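Local coordinates for protein N-acetyltransferase (Staphylococcus aureus subsp. aureus, PDB 4LUA) that probably transfers an acetyl group from acetyl-CoA to an amine of its substrate, as GNAT-fold N-acetyltransferases do, at residues Glu101-Asn104 against Phe105-Asn108; Lys19-Val22 against Ser23-Glu27; Thr120-Val123 against Ser124-Gly128; Asp41-Ile44 against His45-Asn49. All coordinates share one frame; numbering follows the deposited sequence.

Contact 1 (Glu101-Asn104 against Phe105-Asn108)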
loop_
_atom_site.group_PDB
_atom_site.type_symbol
_atom_site.label_atom_id
_atom_site.label_comp_id
_atom_site.label_asym_id
_atom_site.label_seq_id
_atom_site.Cartn_x
_atom_site.Cartn_y
_atom_site.Cartn_z
ATOM N N GLU A 101 4.114 -10.855 3.242
ATOM C CA GLU A 101 4.155 -11.618 1.971
ATOM C C GLU A 101 3.824 -10.674 0.806
ATOM O O GLU A 101 4.496 -10.668 -0.256
ATOM C CB GLU A 101 3.199 -12.802 1.998
ATOM C CG GLU A 101 3.782 -14.048 2.614
ATOM C CD GLU A 101 2.771 -15.200 2.620
ATOM O OE1 GLU A 101 1.930 -15.261 1.684
ATOM O OE2 GLU A 101 2.809 -16.024 3.571
ATOM N N LEU A 102 2.841 -9.783 1.013
ATOM C CA LEU A 102 2.448 -8.842 -0.038
ATOM C C LEU A 102 3.557 -7.820 -0.387
ATOM O O LEU A 102 3.904 -7.615 -1.570
ATOM C CB LEU A 102 1.139 -8.110 0.377
ATOM C CG LEU A 102 0.651 -7.072 -0.629
ATOM C CD1 LEU A 102 0.382 -7.644 -2.061
ATOM C CD2 LEU A 102 -0.648 -6.514 -0.075
ATOM N N ILE A 103 4.155 -7.164 0.622
ATOM C CA ILE A 103 5.163 -6.143 0.342
ATOM C C ILE A 103 6.447 -6.833 -0.168
ATOM O O ILE A 103 7.127 -6.292 -1.049
ATOM C CB ILE A 103 5.385 -5.270 1.589
ATOM C CG1 ILE A 103 4.074 -4.612 2.036
ATOM C CG2 ILE A 103 6.467 -4.252 1.285
ATOM C CD1 ILE A 103 3.349 -3.760 0.894
ATOM N N ASN A 104 6.796 -8.034 0.333
ATOM C CA ASN A 104 7.964 -8.738 -0.256
ATOM C C ASN A 104 7.728 -9.058 -1.746
ATOM O O ASN A 104 8.651 -8.961 -2.595
ATOM C CB ASN A 104 8.316 -10.023 0.495
ATOM C CG ASN A 104 9.309 -9.779 1.608
ATOM O OD1 ASN A 104 10.273 -9.035 1.431
ATOM N ND2 ASN A 104 9.103 -10.440 2.760
ATOM N N PHE A 105 6.474 -9.444 -2.059
ATOM C CA PHE A 105 6.152 -9.616 -3.462
ATOM C C PHE A 105 6.329 -8.326 -4.249
ATOM O O PHE A 105 6.908 -8.381 -5.354
ATOM C CB PHE A 105 4.718 -10.206 -3.631
ATOM C CG PHE A 105 4.129 -9.907 -4.974
ATOM C CD1 PHE A 105 4.357 -10.719 -6.053
ATOM C CD2 PHE A 105 3.411 -8.725 -5.132
ATOM C CE1 PHE A 105 3.838 -10.411 -7.333
ATOM C CE2 PHE A 105 2.984 -8.351 -6.353
ATOM C CZ PHE A 105 3.200 -9.191 -7.487
ATOM N N ILE A 106 5.835 -7.199 -3.719
ATOM C CA ILE A 106 5.996 -5.922 -4.424
ATOM C C ILE A 106 7.482 -5.577 -4.662
ATOM O O ILE A 106 7.844 -5.132 -5.775
ATOM C CB ILE A 106 5.210 -4.790 -3.726
ATOM C CG1 ILE A 106 3.740 -5.091 -3.893
ATOM C CG2 ILE A 106 5.621 -3.433 -4.326
ATOM C CD1 ILE A 106 2.813 -4.076 -3.192
ATOM N N ILE A 107 8.341 -5.802 -3.660
ATOM C CA ILE A 107 9.776 -5.582 -3.852
ATOM C C ILE A 107 10.282 -6.415 -5.018
ATOM O O ILE A 107 11.009 -5.904 -5.930
ATOM C CB ILE A 107 10.577 -5.953 -2.593
ATOM C CG1 ILE A 107 10.287 -4.956 -1.469
ATOM C CG2 ILE A 107 12.073 -5.934 -2.884
ATOM C CD1 ILE A 107 10.658 -5.488 -0.018
ATOM N N ASN A 108 9.917 -7.722 -5.057
ATOM C CA ASN A 108 10.400 -8.497 -6.224
ATOM C C ASN A 108 9.798 -8.097 -7.571
ATOM O O ASN A 108 10.461 -8.127 -8.584
ATOM C CB ASN A 108 10.161 -10.020 -5.997
ATOM C CG ASN A 108 11.092 -10.585 -4.967
ATOM O OD1 ASN A 108 12.310 -10.513 -5.133
ATOM N ND2 ASN A 108 10.539 -11.129 -3.873
#
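Ile103 lays its terminal methyl CD1 against CD1 of Ile106, 4.1 Å away, the two side chains crossing at a slant on the buried flank of helix 96-112. In Ile106, CG1 stands anti to the carbonyl carbon (chi1 -68°), which carries the chain back over the preceding turn: CG1 comes to 3.4 Å from Leu102 O, and CD1 runs on toward Leu102 CD1, a looser pair at 4.5 Å. Leu102 O lies at the edge of the Phe105 ring, in its plane, and CD2 of that ring is 4.4 Å from Leu102 CD1. These apolar groups form the inner face of an amphipathic helix lying on the antiparallel sheet of the GNAT fold: Leu102 and Ile106 reach Phe58 and Ala70 on neighbouring strands, and Phe105 meets Phe58 edge-to-face. Ile103 faces Phe132 and Tyr133 of helix 127-135. Four regular i to i+4 backbone bonds hold the turn, among them Ile107 N to Ile103 O at 2.9 Å. On a further flank Asn104 and Ile107 run side by side, Asn104 OD1 lying 3.9 Å from Ile107 CD1.

Contact 2 (Lys19-Val22 against Ser23-Glu27)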
loop_
_atom_site.group_PDB
_atom_site.type_symbol
_atom_site.label_atom_id
_atom_site.label_comp_id
_atom_site.label_asym_id
_atom_site.label_seq_id
_atom_site.Cartn_x
_atom_site.Cartn_y
_atom_site.Cartn_z
ATOM N N LYS A 19 -13.975 -2.941 -3.623
ATOM C CA LYS A 19 -14.636 -1.881 -2.899
ATOM C C LYS A 19 -15.155 -2.477 -1.594
ATOM O O LYS A 19 -15.110 -1.801 -0.536
ATOM C CB LYS A 19 -15.791 -1.309 -3.752
ATOM C CG LYS A 19 -16.559 -0.191 -3.070
ATOM C CD LYS A 19 -17.601 0.420 -4.033
ATOM C CE LYS A 19 -18.615 1.163 -3.230
ATOM N NZ LYS A 19 -19.685 1.750 -4.086
ATOM N N ARG A 20 -15.506 -3.772 -1.623
ATOM C CA ARG A 20 -16.004 -4.378 -0.396
ATOM C C ARG A 20 -14.858 -4.472 0.607
ATOM O O ARG A 20 -15.058 -4.230 1.815
ATOM C CB ARG A 20 -16.556 -5.763 -0.686
ATOM C CG ARG A 20 -17.071 -6.549 0.514
ATOM C CD ARG A 20 -17.567 -7.922 0.031
ATOM N NE ARG A 20 -18.385 -7.802 -1.190
ATOM C CZ ARG A 20 -18.114 -8.395 -2.362
ATOM N NH1 ARG A 20 -17.042 -9.184 -2.489
ATOM N NH2 ARG A 20 -18.918 -8.203 -3.414
ATOM N N LEU A 21 -13.667 -4.804 0.118
ATOM C CA LEU A 21 -12.575 -4.968 1.093
ATOM C C LEU A 21 -12.219 -3.633 1.734
ATOM O O LEU A 21 -12.070 -3.498 2.993
ATOM C CB LEU A 21 -11.318 -5.491 0.390
ATOM C CG LEU A 21 -10.031 -5.481 1.231
ATOM C CD1 LEU A 21 -10.101 -6.630 2.252
ATOM C CD2 LEU A 21 -8.813 -5.623 0.270
ATOM N N VAL A 22 -11.999 -2.630 0.882
ATOM C CA VAL A 22 -11.485 -1.374 1.425
ATOM C C VAL A 22 -12.504 -0.668 2.307
ATOM O O VAL A 22 -12.104 -0.027 3.306
ATOM C CB VAL A 22 -10.864 -0.411 0.378
ATOM C CG1 VAL A 22 -9.705 -1.143 -0.435
ATOM C CG2 VAL A 22 -11.944 0.144 -0.548
ATOM N N SER A 23 -13.789 -0.795 1.995
ATOM C CA SER A 23 -14.782 -0.194 2.868
ATOM C C SER A 23 -14.908 -0.992 4.167
ATOM O O SER A 23 -15.217 -0.411 5.203
ATOM C CB SER A 23 -16.130 -0.032 2.167
ATOM O OG SER A 23 -16.622 -1.275 1.716
ATOM N N THR A 24 -14.621 -2.298 4.138
ATOM C CA THR A 24 -14.804 -3.099 5.355
ATOM C C THR A 24 -13.591 -2.967 6.294
ATOM O O THR A 24 -13.697 -2.777 7.509
ATOM C CB THR A 24 -15.060 -4.569 5.016
ATOM O OG1 THR A 24 -16.304 -4.666 4.297
ATOM C CG2 THR A 24 -15.176 -5.373 6.292
ATOM N N VAL A 25 -12.416 -3.016 5.699
ATOM C CA VAL A 25 -11.185 -2.821 6.461
ATOM C C VAL A 25 -11.068 -1.366 7.026
ATOM O O VAL A 25 -10.732 -1.155 8.215
ATOM C CB VAL A 25 -10.029 -3.210 5.583
ATOM C CG1 VAL A 25 -8.690 -2.853 6.259
ATOM C CG2 VAL A 25 -10.158 -4.694 5.343
ATOM N N ASN A 26 -11.329 -0.395 6.164
ATOM C CA ASN A 26 -11.440 1.020 6.487
ATOM C C ASN A 26 -10.062 1.660 6.784
ATOM O O ASN A 26 -9.701 2.689 6.198
ATOM C CB ASN A 26 -12.390 1.231 7.669
ATOM C CG ASN A 26 -12.752 2.678 7.855
ATOM O OD1 ASN A 26 -13.653 3.180 7.179
ATOM N ND2 ASN A 26 -12.039 3.370 8.765
ATOM N N GLU A 27 -9.304 1.034 7.672
ATOM C CA GLU A 27 -8.004 1.556 8.096
ATOM C C GLU A 27 -6.911 1.138 7.095
ATOM O O GLU A 27 -6.670 -0.066 6.831
ATOM C CB GLU A 27 -7.658 0.985 9.473
ATOM C CG GLU A 27 -6.331 1.429 10.039
ATOM C CD GLU A 27 -6.003 0.810 11.410
ATOM O OE1 GLU A 27 -6.935 0.326 12.097
ATOM O OE2 GLU A 27 -4.804 0.835 11.757
#
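The C-terminal turns of helix 15-25 carry this contact, and two hydroxyls fold back onto the backbone there. Ser23 OG gives a hydrogen bond of 2.8 Å to Lys19 O, the carbonyl that already accepts Ser23 N; the two donors arrive from opposite faces of the carbonyl plane. Thr24 repeats the pattern one residue on, with OG1 2.8 Å from Arg20 O and its own N on the other face of that plane. The torsions differ: Ser23 OG sits between the backbone N and the carbonyl carbon (chi1 59°), whereas Thr24 OG1 is anti to the carbonyl carbon (chi1 -64°), yet both hydroxyls reach the carbonyl four residues back. Each of these oxygens is thus gripped by two donors from a single residue. On the inner side Leu21 and Val25 lie alongside each other, pointing the same way, with Leu21 CD1 3.6 Å from Val25 CG2. Val25 N bonds to Leu21 O at 2.8 Å. Leu21 and Val25 both pack on Thr92, and Val22 and Val25 on Phe90 of strand 83-91, while Lys19 NZ forms a salt bridge with Asp41. The last turn closes with a hydrogen bond of 3.0 Å from Asn26 N to Val22 O. Serine and threonine hydroxyls can bond to the i-4 carbonyl anywhere along a helix; what marks the end here is Asn26, which leaves helical geometry with a positive phi of 73°, as residues at the C-terminus of an alpha-helix often do, in this case the first helix of a GNAT domain.

Contact 3 (Thr120-Val123 against Ser124-Gly128)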
loop_
_atom_site.group_PDB
_atom_site.type_symbol
_atom_site.label_atom_id
_atom_site.label_comp_id
_atom_site.label_asym_id
_atom_site.label_seq_id
_atom_site.Cartn_x
_atom_site.Cartn_y
_atom_site.Cartn_z
ATOM N N THR A 120 7.564 4.526 0.411
ATOM C CA THR A 120 6.304 4.395 1.127
ATOM C C THR A 120 6.251 5.532 2.150
ATOM O O THR A 120 7.283 6.022 2.650
ATOM C CB THR A 120 6.223 2.976 1.846
ATOM O OG1 THR A 120 4.864 2.719 2.231
ATOM C CG2 THR A 120 7.161 2.866 3.083
ATOM N N SER A 121 5.033 5.996 2.476
ATOM C CA SER A 121 4.831 7.062 3.455
ATOM C C SER A 121 4.025 6.500 4.626
ATOM O O SER A 121 3.140 5.648 4.426
ATOM C CB SER A 121 4.084 8.300 2.845
ATOM O OG SER A 121 2.860 7.792 2.263
ATOM N N ILE A 122 4.386 6.940 5.839
ATOM C CA ILE A 122 3.745 6.337 7.057
ATOM C C ILE A 122 3.417 7.489 7.981
ATOM O O ILE A 122 4.275 8.349 8.308
ATOM C CB ILE A 122 4.735 5.361 7.758
ATOM C CG1 ILE A 122 5.205 4.283 6.767
ATOM C CG2 ILE A 122 4.046 4.685 8.987
ATOM C CD1 ILE A 122 6.239 3.304 7.403
ATOM N N VAL A 123 2.175 7.540 8.490
ATOM C CA VAL A 123 1.872 8.597 9.433
ATOM C C VAL A 123 2.803 8.538 10.639
ATOM O O VAL A 123 3.198 7.448 11.112
ATOM C CB VAL A 123 0.406 8.480 9.878
ATOM C CG1 VAL A 123 0.126 9.329 11.112
ATOM C CG2 VAL A 123 -0.514 8.882 8.676
ATOM N N SER A 124 3.182 9.702 11.121
ATOM C CA SER A 124 4.362 9.746 11.982
ATOM C C SER A 124 4.361 9.001 13.295
ATOM O O SER A 124 5.445 8.657 13.772
ATOM C CB SER A 124 4.826 11.175 12.165
ATOM O OG SER A 124 3.885 11.857 12.946
ATOM N N ASN A 125 3.193 8.747 13.888
ATOM C CA ASN A 125 3.239 7.997 15.150
ATOM C C ASN A 125 2.860 6.535 14.925
ATOM O O ASN A 125 2.776 5.781 15.910
ATOM C CB ASN A 125 2.302 8.649 16.151
ATOM C CG ASN A 125 0.860 8.686 15.639
ATOM O OD1 ASN A 125 0.594 8.616 14.416
ATOM N ND2 ASN A 125 -0.091 8.822 16.584
ATOM N N ASN A 126 2.732 6.105 13.668
ATOM C CA ASN A 126 2.438 4.692 13.380
ATOM C C ASN A 126 3.741 3.869 13.399
ATOM O O ASN A 126 4.268 3.448 12.352
ATOM C CB ASN A 126 1.669 4.530 12.061
ATOM C CG ASN A 126 1.123 3.156 11.871
ATOM O OD1 ASN A 126 1.586 2.159 12.510
ATOM N ND2 ASN A 126 0.161 3.040 10.945
ATOM N N ILE A 127 4.230 3.594 14.617
ATOM C CA ILE A 127 5.508 2.862 14.750
ATOM C C ILE A 127 5.337 1.413 14.360
ATOM O O ILE A 127 6.307 0.772 13.890
ATOM C CB ILE A 127 6.068 3.036 16.167
ATOM C CG1 ILE A 127 7.471 2.407 16.368
ATOM C CG2 ILE A 127 5.118 2.354 17.200
ATOM C CD1 ILE A 127 8.500 3.135 15.542
ATOM N N GLY A 128 4.126 0.838 14.494
ATOM C CA GLY A 128 3.931 -0.517 14.023
ATOM C C GLY A 128 4.273 -0.655 12.540
ATOM O O GLY A 128 4.947 -1.618 12.092
#
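Ile122 and Asn126 meet at about a right angle, the branch methyl of one against the stem of the other. With CG1 of Ile122 anti to the carbonyl carbon (chi1 -56°), CG2 is left anti to the backbone N and projects to 3.9 Å from Asn126 CB and 3.6 Å from Asn126 O. Val123 and Asn125 instead run alongside each other and point the same way: Val123 CG1 lies 3.4 Å from Asn125 OD1, a methyl beside an amide oxygen. Asn125 carries CG between its backbone N and carbonyl carbon (chi1 59°), which leaves the amide beside the valine. The chain reverses here through a type I beta turn from Val123 to Asn126, closed by the Asn126 N to Val123 O hydrogen bond, 2.9 Å. Asn126 CB also rests 3.4 Å from Val123 O. The amide of Asn126 is held at both ends: OD1 caps Ala129 N and also bonds to a glycerol probably taken from the crystallisation liquor, while ND2 bonds to Gln31 O. The inner side of Ile122 is completed by Ala129 and Tyr133 of helix 127-135 and by Leu160 of strand 153-163. The arrangement is a strand-turn-helix connection with an asparagine N-cap, here in a GNAT fold where a strand leads through a turn into the following helix.

Contact 4 (Asp41-Ile44 against His45-Asn49)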
loop_
_atom_site.group_PDB
_atom_site.type_symbol
_atom_site.label_atom_id
_atom_site.label_comp_id
_atom_site.label_asym_id
_atom_site.label_seq_id
_atom_site.Cartn_x
_atom_site.Cartn_y
_atom_site.Cartn_z
ATOM N N ASP A 41 -15.632 5.786 -5.500
ATOM C CA ASP A 41 -15.847 4.948 -6.682
ATOM C C ASP A 41 -14.952 5.390 -7.838
ATOM O O ASP A 41 -14.411 4.561 -8.589
ATOM C CB ASP A 41 -17.302 5.033 -7.190
ATOM C CG ASP A 41 -18.293 4.248 -6.344
ATOM O OD1 ASP A 41 -17.911 3.586 -5.357
ATOM O OD2 ASP A 41 -19.495 4.295 -6.688
ATOM N N THR A 42 -14.817 6.704 -8.008
ATOM C CA THR A 42 -14.003 7.216 -9.105
ATOM C C THR A 42 -12.545 6.806 -8.914
ATOM O O THR A 42 -11.892 6.338 -9.853
ATOM C CB THR A 42 -14.107 8.729 -9.224
ATOM O OG1 THR A 42 -15.460 9.063 -9.544
ATOM C CG2 THR A 42 -13.206 9.234 -10.337
ATOM N N LEU A 43 -12.051 6.968 -7.693
ATOM C CA LEU A 43 -10.682 6.576 -7.356
ATOM C C LEU A 43 -10.424 5.090 -7.616
ATOM O O LEU A 43 -9.407 4.720 -8.252
ATOM C CB LEU A 43 -10.384 6.912 -5.895
ATOM C CG LEU A 43 -8.936 6.645 -5.455
ATOM C CD1 LEU A 43 -7.856 7.296 -6.349
ATOM C CD2 LEU A 43 -8.738 7.028 -3.999
ATOM N N ILE A 44 -11.319 4.245 -7.103
ATOM C CA ILE A 44 -11.202 2.808 -7.282
ATOM C C ILE A 44 -11.132 2.498 -8.784
ATOM O O ILE A 44 -10.226 1.795 -9.251
ATOM C CB ILE A 44 -12.358 2.045 -6.558
ATOM C CG1 ILE A 44 -12.302 2.276 -5.030
ATOM C CG2 ILE A 44 -12.349 0.522 -6.892
ATOM C CD1 ILE A 44 -13.343 1.434 -4.239
ATOM N N HIS A 45 -12.084 3.055 -9.560
ATOM C CA HIS A 45 -12.015 2.829 -10.996
ATOM C C HIS A 45 -10.681 3.251 -11.621
ATOM O O HIS A 45 -10.096 2.516 -12.436
ATOM C CB HIS A 45 -13.166 3.547 -11.743
ATOM C CG HIS A 45 -13.134 3.342 -13.230
ATOM N ND1 HIS A 45 -12.755 4.335 -14.116
ATOM C CD2 HIS A 45 -13.425 2.255 -13.989
ATOM C CE1 HIS A 45 -12.812 3.864 -15.351
ATOM N NE2 HIS A 45 -13.219 2.605 -15.304
ATOM N N ASP A 46 -10.208 4.431 -11.230
ATOM C CA ASP A 46 -8.996 4.995 -11.787
ATOM C C ASP A 46 -7.775 4.110 -11.493
ATOM O O ASP A 46 -6.927 3.917 -12.367
ATOM C CB ASP A 46 -8.753 6.407 -11.241
ATOM C CG ASP A 46 -9.767 7.442 -11.784
ATOM O OD1 ASP A 46 -10.468 7.161 -12.796
ATOM O OD2 ASP A 46 -9.842 8.550 -11.198
ATOM N N ILE A 47 -7.692 3.546 -10.292
ATOM C CA ILE A 47 -6.508 2.708 -10.020
ATOM C C ILE A 47 -6.617 1.334 -10.680
ATOM O O ILE A 47 -5.591 0.750 -11.103
ATOM C CB ILE A 47 -6.143 2.605 -8.518
ATOM C CG1 ILE A 47 -7.219 1.868 -7.719
ATOM C CG2 ILE A 47 -5.830 4.000 -7.942
ATOM C CD1 ILE A 47 -6.667 1.361 -6.411
ATOM N N LEU A 48 -7.844 0.818 -10.789
ATOM C CA LEU A 48 -7.978 -0.503 -11.413
ATOM C C LEU A 48 -7.882 -0.476 -12.978
ATOM O O LEU A 48 -7.569 -1.497 -13.594
ATOM C CB LEU A 48 -9.310 -1.145 -10.981
ATOM C CG LEU A 48 -9.423 -1.490 -9.481
ATOM C CD1 LEU A 48 -10.841 -1.979 -9.180
ATOM C CD2 LEU A 48 -8.396 -2.547 -9.144
ATOM N N ASN A 49 -8.125 0.681 -13.585
ATOM C CA ASN A 49 -8.135 0.874 -15.052
ATOM C C ASN A 49 -6.760 1.171 -15.662
ATOM O O ASN A 49 -5.757 1.363 -14.902
ATOM C CB ASN A 49 -9.085 2.046 -15.362
ATOM C CG ASN A 49 -9.661 2.010 -16.778
ATOM O OD1 ASN A 49 -9.990 0.946 -17.318
ATOM N ND2 ASN A 49 -9.790 3.188 -17.380
#
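Ile44 and Leu48 lie side by side and point the same way, Ile44 CG2 touching Leu48 CD1 at 3.7 Å. Leu48 bends back over the previous turn because its CG is anti to the carbonyl carbon (chi1 -66°), placing CG 3.4 Å from Ile44 O. One residue earlier Leu43 and Ile47 meet more loosely and at a slant, with Leu43 CD1 4.2 Å from Ile47 CG2. Ile47 holds CG1 between the backbone N and the carbonyl carbon (chi1 66°), and this branch lies over the backbone, 3.4 Å from Ile44 O. On the outer side Thr42 and Asp46 run alongside each other: the methyl CG2 of Thr42, not its hydroxyl, faces Asp46 OD2 at 3.5 Å. The aspartate carboxylate also lies close to Thr42 O, acceptors facing an acceptor, an approach that forms no hydrogen bond and is probably mildly unfavourable. All of this sits on helix 41-48, a short amphipathic helix of the GNAT domain whose backbone is tied by regular i to i+4 bonds, such as Leu48 N to Ile44 O at 3.0 Å. The His45 ring receives Asn49 CB over one face, offset toward the rim, 4.1 Å above its plane. Farther out, Ile44 packs against Phe15 and Tyr18 of helix 15-25, while Ile47 and Leu48 reach Val57 on strand 55-62. Leu43 and Ile47 also touch Tyr88 of strand 83-91. At the start of the helix, Thr40 OG1 bonds to Leu43 N.

How the contacts relate
Along the chain the order is contact 2, contact 4, contact 1, contact 3, all within one GNAT domain. Contacts 2 and 4 occupy the successive helices 15-25 and 41-48, centres about 14 Å apart, and touch through the salt bridge of Lys19 NZ with Asp41 OD1. Contact 1, on helix 96-112, is centred about 21 Å from contact 2 and about 22 Å from contact 4. Helix 96-112 leads on to strand 117-123, where contact 3 begins. Contacts 3 and 4 lie on opposite sides of the chain's centre, about 25 Å between centres. Helices 15-25 and 41-48 touch Thr69 and Val57, helix 96-112 Ala70 and Phe58; these adjacent strand positions suggest opposite faces of the four-stranded sheet.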